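Long-range contact in cupin type-2 domain-containing protein (Klebsiella pneumoniae subsp. pneumoniae MGH 78578, PDB 3H8U), which is of unknown function but, as a small double-stranded beta-helix protein of the cupin family, probably binds a metal ion: residues 62-74 / 97-111. Residues are numbered along the deposited sequence; the frame is centred on the assembly and turned at random.
Sequences DTWTVISGEAEYH and HGAMNSGPEPFIFVS
W64 to S68 pair antiparallel with I108 to S111, and E72 to H74 with G98 to M100, so each segment runs along one sheet, turns, and returns along the other. In the first pairing a classic beta bulge sets both I67 and S68 against I108, whose carbonyl O accepts both of their N-H groups, from I67 N at 2.7 Å and S68 N at 3.1 Å. Next comes G69, where the positive phi suits glycine and a side chain would run into the carbonyl of P106; S68 OG bonds to that same oxygen. This is the cupin jelly roll, two facing sheets with W64, V66, A71, Y73, A99 and F109 turned into the barrel between them, where the F107 ring also packs. W64, broad enough to reach across it, lies face to face with F109, the planes 25° apart and F109 CE2 3.2 Å from W64 CD2. F109 also stacks with W44. Y73 CE1 approaches the opposite face of the indole, and the small A99 fits at its edge. Towards the bulge, A71 is short enough to set its CB squarely over the F107 ring, a CH-pi contact with CB 3.5 Å from the ring centroid. At the other end D62 swings its carboxylate inward, CG anti to the backbone N (chi1 -169°). Its OD2 takes H97 NE2 on the anti side at 2.8 Å, nearly in the imidazole plane, and W64 NE1 from above the carboxylate plane at 3.0 Å; OD1 receives the hydroxyl of S111. These three donors fix the rotation of the buried carboxylate. H97 ND1 is held by Q95 O, and its ring meets those of H55 and H57.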
loop_
_atom_site.group_PDB
_atom_site.type_symbol
_atom_site.label_atom_id
_atom_site.label_comp_id
_atom_site.label_asym_id
_atom_site.label_seq_id
_atom_site.Cartn_x
_atom_site.Cartn_y
_atom_site.Cartn_z
ATOM N N ASP A 62 6.150 7.707 -4.431
ATOM C CA ASP A 62 4.875 7.115 -4.749
ATOM C C ASP A 62 5.035 5.594 -4.832
ATOM O O ASP A 62 5.722 5.059 -5.711
ATOM C CB ASP A 62 4.349 7.668 -6.071
ATOM C CG ASP A 62 2.902 7.290 -6.346
ATOM O OD1 ASP A 62 2.260 6.589 -5.507
ATOM O OD2 ASP A 62 2.408 7.723 -7.433
ATOM N N THR A 63 4.417 4.923 -3.880
ATOM C CA THR A 63 4.461 3.477 -3.775
ATOM C C THR A 63 3.101 2.917 -4.197
ATOM O O THR A 63 2.072 3.236 -3.585
ATOM C CB THR A 63 4.793 3.002 -2.327
ATOM O OG1 THR A 63 6.034 3.589 -1.909
ATOM C CG2 THR A 63 4.947 1.471 -2.321
ATOM N N TRP A 64 3.104 2.096 -5.252
ATOM C CA TRP A 64 1.901 1.452 -5.723
ATOM C C TRP A 64 1.849 -0.006 -5.344
ATOM O O TRP A 64 2.819 -0.735 -5.510
ATOM C CB TRP A 64 1.790 1.490 -7.248
ATOM C CG TRP A 64 1.746 2.804 -7.910
ATOM C CD1 TRP A 64 1.761 4.036 -7.335
ATOM C CD2 TRP A 64 1.609 3.022 -9.319
ATOM N NE1 TRP A 64 1.642 4.999 -8.296
ATOM C CE2 TRP A 64 1.566 4.410 -9.524
ATOM C CE3 TRP A 64 1.502 2.167 -10.429
ATOM C CZ2 TRP A 64 1.427 4.981 -10.783
ATOM C CZ3 TRP A 64 1.362 2.733 -11.691
ATOM C CH2 TRP A 64 1.323 4.124 -11.861
ATOM N N THR A 65 0.686 -0.452 -4.855
ATOM C CA THR A 65 0.474 -1.878 -4.619
ATOM C C THR A 65 -0.663 -2.350 -5.532
ATOM O O THR A 65 -1.789 -1.878 -5.447
ATOM C CB THR A 65 0.178 -2.166 -3.115
ATOM O OG1 THR A 65 1.338 -1.882 -2.332
ATOM C CG2 THR A 65 -0.192 -3.618 -2.936
ATOM N N VAL A 66 -0.356 -3.296 -6.415
ATOM C CA VAL A 66 -1.303 -3.704 -7.421
ATOM C C VAL A 66 -2.269 -4.780 -6.878
ATOM O O VAL A 66 -1.843 -5.876 -6.440
ATOM C CB VAL A 66 -0.586 -4.170 -8.721
ATOM C CG1 VAL A 66 -1.624 -4.476 -9.760
ATOM C CG2 VAL A 66 0.385 -3.079 -9.248
ATOM N N ILE A 67 -3.558 -4.442 -6.903
ATOM C CA ILE A 67 -4.673 -5.310 -6.462
ATOM C C ILE A 67 -5.135 -6.261 -7.558
ATOM O O ILE A 67 -5.397 -7.444 -7.315
ATOM C CB ILE A 67 -5.924 -4.446 -6.035
ATOM C CG1 ILE A 67 -5.563 -3.432 -4.929
ATOM C CG2 ILE A 67 -7.049 -5.304 -5.563
ATOM C CD1 ILE A 67 -4.920 -4.093 -3.724
ATOM N N SER A 68 -5.252 -5.740 -8.775
ATOM C CA SER A 68 -5.835 -6.462 -9.864
ATOM C C SER A 68 -5.173 -6.080 -11.167
ATOM O O SER A 68 -4.801 -4.921 -11.355
ATOM C CB SER A 68 -7.348 -6.152 -9.863
ATOM O OG SER A 68 -7.910 -6.276 -11.128
ATOM N N GLY A 69 -4.977 -7.067 -12.043
ATOM C CA GLY A 69 -4.643 -6.804 -13.445
ATOM C C GLY A 69 -3.171 -6.628 -13.724
ATOM O O GLY A 69 -2.321 -6.877 -12.869
ATOM N N GLU A 70 -2.892 -6.192 -14.948
ATOM C CA GLU A 70 -1.543 -6.065 -15.459
ATOM C C GLU A 70 -1.406 -4.693 -16.158
ATOM O O GLU A 70 -2.382 -4.194 -16.743
ATOM C CB GLU A 70 -1.269 -7.194 -16.446
ATOM C CG GLU A 70 -1.205 -8.606 -15.830
ATOM C CD GLU A 70 -0.667 -9.665 -16.784
ATOM O OE1 GLU A 70 0.039 -9.327 -17.758
ATOM O OE2 GLU A 70 -0.933 -10.854 -16.540
ATOM N N ALA A 71 -0.208 -4.111 -16.125
ATOM C CA ALA A 71 0.056 -2.841 -16.779
ATOM C C ALA A 71 1.493 -2.758 -17.254
ATOM O O ALA A 71 2.364 -3.487 -16.773
ATOM C CB ALA A 71 -0.237 -1.674 -15.842
ATOM N N GLU A 72 1.699 -1.868 -18.218
ATOM C CA GLU A 72 3.018 -1.402 -18.612
ATOM C C GLU A 72 3.333 -0.224 -17.726
ATOM O O GLU A 72 2.657 0.778 -17.816
ATOM C CB GLU A 72 2.986 -0.803 -19.989
ATOM C CG GLU A 72 2.775 -1.665 -21.143
ATOM C CD GLU A 72 2.605 -0.795 -22.422
ATOM O OE1 GLU A 72 2.935 0.452 -22.461
ATOM O OE2 GLU A 72 2.104 -1.366 -23.382
ATOM N N TYR A 73 4.363 -0.338 -16.898
ATOM C CA TYR A 73 4.747 0.734 -15.982
ATOM C C TYR A 73 5.800 1.576 -16.703
ATOM O O TYR A 73 6.843 1.063 -17.064
ATOM C CB TYR A 73 5.327 0.097 -14.720
ATOM C CG TYR A 73 5.693 1.065 -13.629
ATOM C CD1 TYR A 73 4.721 1.790 -12.957
ATOM C CD2 TYR A 73 7.037 1.238 -13.242
ATOM C CE1 TYR A 73 5.069 2.658 -11.886
ATOM C CE2 TYR A 73 7.367 2.093 -12.211
ATOM C CZ TYR A 73 6.399 2.797 -11.539
ATOM O OH TYR A 73 6.787 3.657 -10.514
ATOM N N HIS A 74 5.475 2.826 -17.014
ATOM C CA HIS A 74 6.432 3.743 -17.657
ATOM C C HIS A 74 7.354 4.377 -16.619
ATOM O O HIS A 74 6.895 4.961 -15.650
ATOM C CB HIS A 74 5.698 4.864 -18.397
ATOM C CG HIS A 74 6.611 5.781 -19.175
ATOM N ND1 HIS A 74 6.393 7.141 -19.266
ATOM C CD2 HIS A 74 7.743 5.535 -19.891
ATOM C CE1 HIS A 74 7.339 7.687 -20.007
ATOM N NE2 HIS A 74 8.186 6.740 -20.371
ATOM N N HIS A 97 6.989 8.377 -13.486
ATOM C CA HIS A 97 6.177 7.166 -13.453
ATOM C C HIS A 97 4.756 7.418 -13.977
ATOM O O HIS A 97 4.150 8.483 -13.758
ATOM C CB HIS A 97 6.129 6.556 -12.033
ATOM C CG HIS A 97 5.509 7.441 -10.999
ATOM N ND1 HIS A 97 6.020 8.690 -10.684
ATOM C CD2 HIS A 97 4.460 7.240 -10.158
ATOM C CE1 HIS A 97 5.275 9.227 -9.726
ATOM N NE2 HIS A 97 4.325 8.369 -9.399
ATOM N N GLY A 98 4.257 6.415 -14.669
ATOM C CA GLY A 98 2.926 6.408 -15.274
ATOM C C GLY A 98 2.613 4.963 -15.644
ATOM O O GLY A 98 3.461 4.069 -15.450
ATOM N N ALA A 99 1.423 4.699 -16.188
ATOM C CA ALA A 99 1.118 3.329 -16.607
ATOM C C ALA A 99 0.059 3.255 -17.696
ATOM O O ALA A 99 -0.682 4.206 -17.882
ATOM C CB ALA A 99 0.722 2.491 -15.403
HETATM N N MSE A 100 0.037 2.140 -18.435
HETATM C CA MSE A 100 -1.075 1.805 -19.320
HETATM C C MSE A 100 -1.543 0.389 -18.981
HETATM O O MSE A 100 -0.695 -0.521 -18.891
HETATM C CB MSE A 100 -0.674 1.881 -20.806
HETATM C CG MSE A 100 -1.950 1.945 -21.710
HETATM SE SE MSE A 100 -1.752 1.121 -23.364
HETATM C CE MSE A 100 -1.252 -0.556 -22.657
ATOM N N ASN A 101 -2.861 0.216 -18.795
ATOM C CA ASN A 101 -3.466 -1.117 -18.591
ATOM C C ASN A 101 -3.353 -1.900 -19.911
ATOM O O ASN A 101 -4.067 -1.605 -20.883
ATOM C CB ASN A 101 -4.927 -1.029 -18.135
ATOM C CG ASN A 101 -5.533 -2.377 -17.914
ATOM O OD1 ASN A 101 -4.896 -3.367 -18.239
ATOM N ND2 ASN A 101 -6.742 -2.444 -17.341
ATOM N N SER A 102 -2.471 -2.905 -19.928
ATOM C CA SER A 102 -2.248 -3.757 -21.097
ATOM C C SER A 102 -3.219 -4.954 -21.166
ATOM O O SER A 102 -3.253 -5.676 -22.174
ATOM C CB SER A 102 -0.794 -4.252 -21.118
ATOM O OG SER A 102 -0.421 -4.736 -19.835
ATOM N N GLY A 103 -4.003 -5.155 -20.108
ATOM C CA GLY A 103 -5.160 -6.040 -20.169
ATOM C C GLY A 103 -4.841 -7.487 -19.830
ATOM O O GLY A 103 -3.653 -7.844 -19.739
ATOM N N PRO A 104 -5.876 -8.338 -19.758
ATOM C CA PRO A 104 -7.289 -8.005 -20.017
ATOM C C PRO A 104 -8.092 -7.426 -18.869
ATOM O O PRO A 104 -9.129 -6.810 -19.119
ATOM C CB PRO A 104 -7.890 -9.344 -20.418
ATOM C CG PRO A 104 -7.028 -10.362 -19.832
ATOM C CD PRO A 104 -5.684 -9.795 -19.619
ATOM N N GLU A 105 -7.659 -7.653 -17.634
ATOM C CA GLU A 105 -8.476 -7.326 -16.490
ATOM C C GLU A 105 -8.395 -5.832 -16.191
ATOM O O GLU A 105 -7.442 -5.175 -16.622
ATOM C CB GLU A 105 -8.008 -8.122 -15.274
ATOM C CG GLU A 105 -8.209 -9.606 -15.441
ATOM C CD GLU A 105 -7.937 -10.407 -14.183
ATOM O OE1 GLU A 105 -7.874 -9.842 -13.072
ATOM O OE2 GLU A 105 -7.827 -11.638 -14.319
ATOM N N PRO A 106 -9.380 -5.307 -15.416
ATOM C CA PRO A 106 -9.165 -3.979 -14.858
ATOM C C PRO A 106 -7.834 -3.919 -14.114
ATOM O O PRO A 106 -7.435 -4.888 -13.424
ATOM C CB PRO A 106 -10.333 -3.784 -13.879
ATOM C CG PRO A 106 -10.931 -5.174 -13.714
ATOM C CD PRO A 106 -10.666 -5.884 -14.988
ATOM N N PHE A 107 -7.164 -2.780 -14.215
ATOM C CA PHE A 107 -5.915 -2.580 -13.486
ATOM C C PHE A 107 -6.224 -1.698 -12.280
ATOM O O PHE A 107 -6.660 -0.561 -12.449
ATOM C CB PHE A 107 -4.895 -1.938 -14.426
ATOM C CG PHE A 107 -3.614 -1.506 -13.763
ATOM C CD1 PHE A 107 -2.825 -2.418 -13.078
ATOM C CD2 PHE A 107 -3.161 -0.197 -13.880
ATOM C CE1 PHE A 107 -1.606 -2.026 -12.487
ATOM C CE2 PHE A 107 -1.920 0.192 -13.291
ATOM C CZ PHE A 107 -1.169 -0.733 -12.585
ATOM N N ILE A 108 -6.075 -2.258 -11.071
ATOM C CA ILE A 108 -6.434 -1.542 -9.860
ATOM C C ILE A 108 -5.264 -1.577 -8.887
ATOM O O ILE A 108 -4.711 -2.644 -8.588
ATOM C CB ILE A 108 -7.731 -2.148 -9.219
ATOM C CG1 ILE A 108 -8.910 -2.062 -10.181
ATOM C CG2 ILE A 108 -8.080 -1.437 -7.910
ATOM C CD1 ILE A 108 -10.139 -2.813 -9.746
ATOM N N PHE A 109 -4.906 -0.406 -8.376
ATOM C CA PHE A 109 -3.817 -0.304 -7.420
ATOM C C PHE A 109 -4.073 0.768 -6.385
ATOM O O PHE A 109 -4.900 1.651 -6.571
ATOM C CB PHE A 109 -2.455 -0.084 -8.106
ATOM C CG PHE A 109 -2.328 1.203 -8.822
ATOM C CD1 PHE A 109 -2.830 1.342 -10.116
ATOM C CD2 PHE A 109 -1.696 2.279 -8.238
ATOM C CE1 PHE A 109 -2.698 2.524 -10.804
ATOM C CE2 PHE A 109 -1.572 3.489 -8.920
ATOM C CZ PHE A 109 -2.054 3.595 -10.223
ATOM N N VAL A 110 -3.356 0.612 -5.284
ATOM C CA VAL A 110 -3.385 1.534 -4.185
ATOM C C VAL A 110 -2.064 2.278 -4.258
ATOM O O VAL A 110 -0.993 1.677 -4.166
ATOM C CB VAL A 110 -3.507 0.805 -2.849
ATOM C CG1 VAL A 110 -3.344 1.831 -1.656
ATOM C CG2 VAL A 110 -4.832 0.052 -2.781
ATOM N N SER A 111 -2.172 3.593 -4.383
ATOM C CA SER A 111 -1.043 4.505 -4.341
ATOM C C SER A 111 -0.899 5.190 -2.973
ATOM O O SER A 111 -1.871 5.786 -2.475
ATOM C CB SER A 111 -1.232 5.593 -5.401
ATOM O OG SER A 111 -0.375 6.691 -5.165
HETATM O O HOH W 1 -5.575 -9.794 -11.520
HETATM O O HOH W 2 -4.892 -5.847 -16.858
HETATM O O HOH W 3 -0.965 -7.309 -20.019
#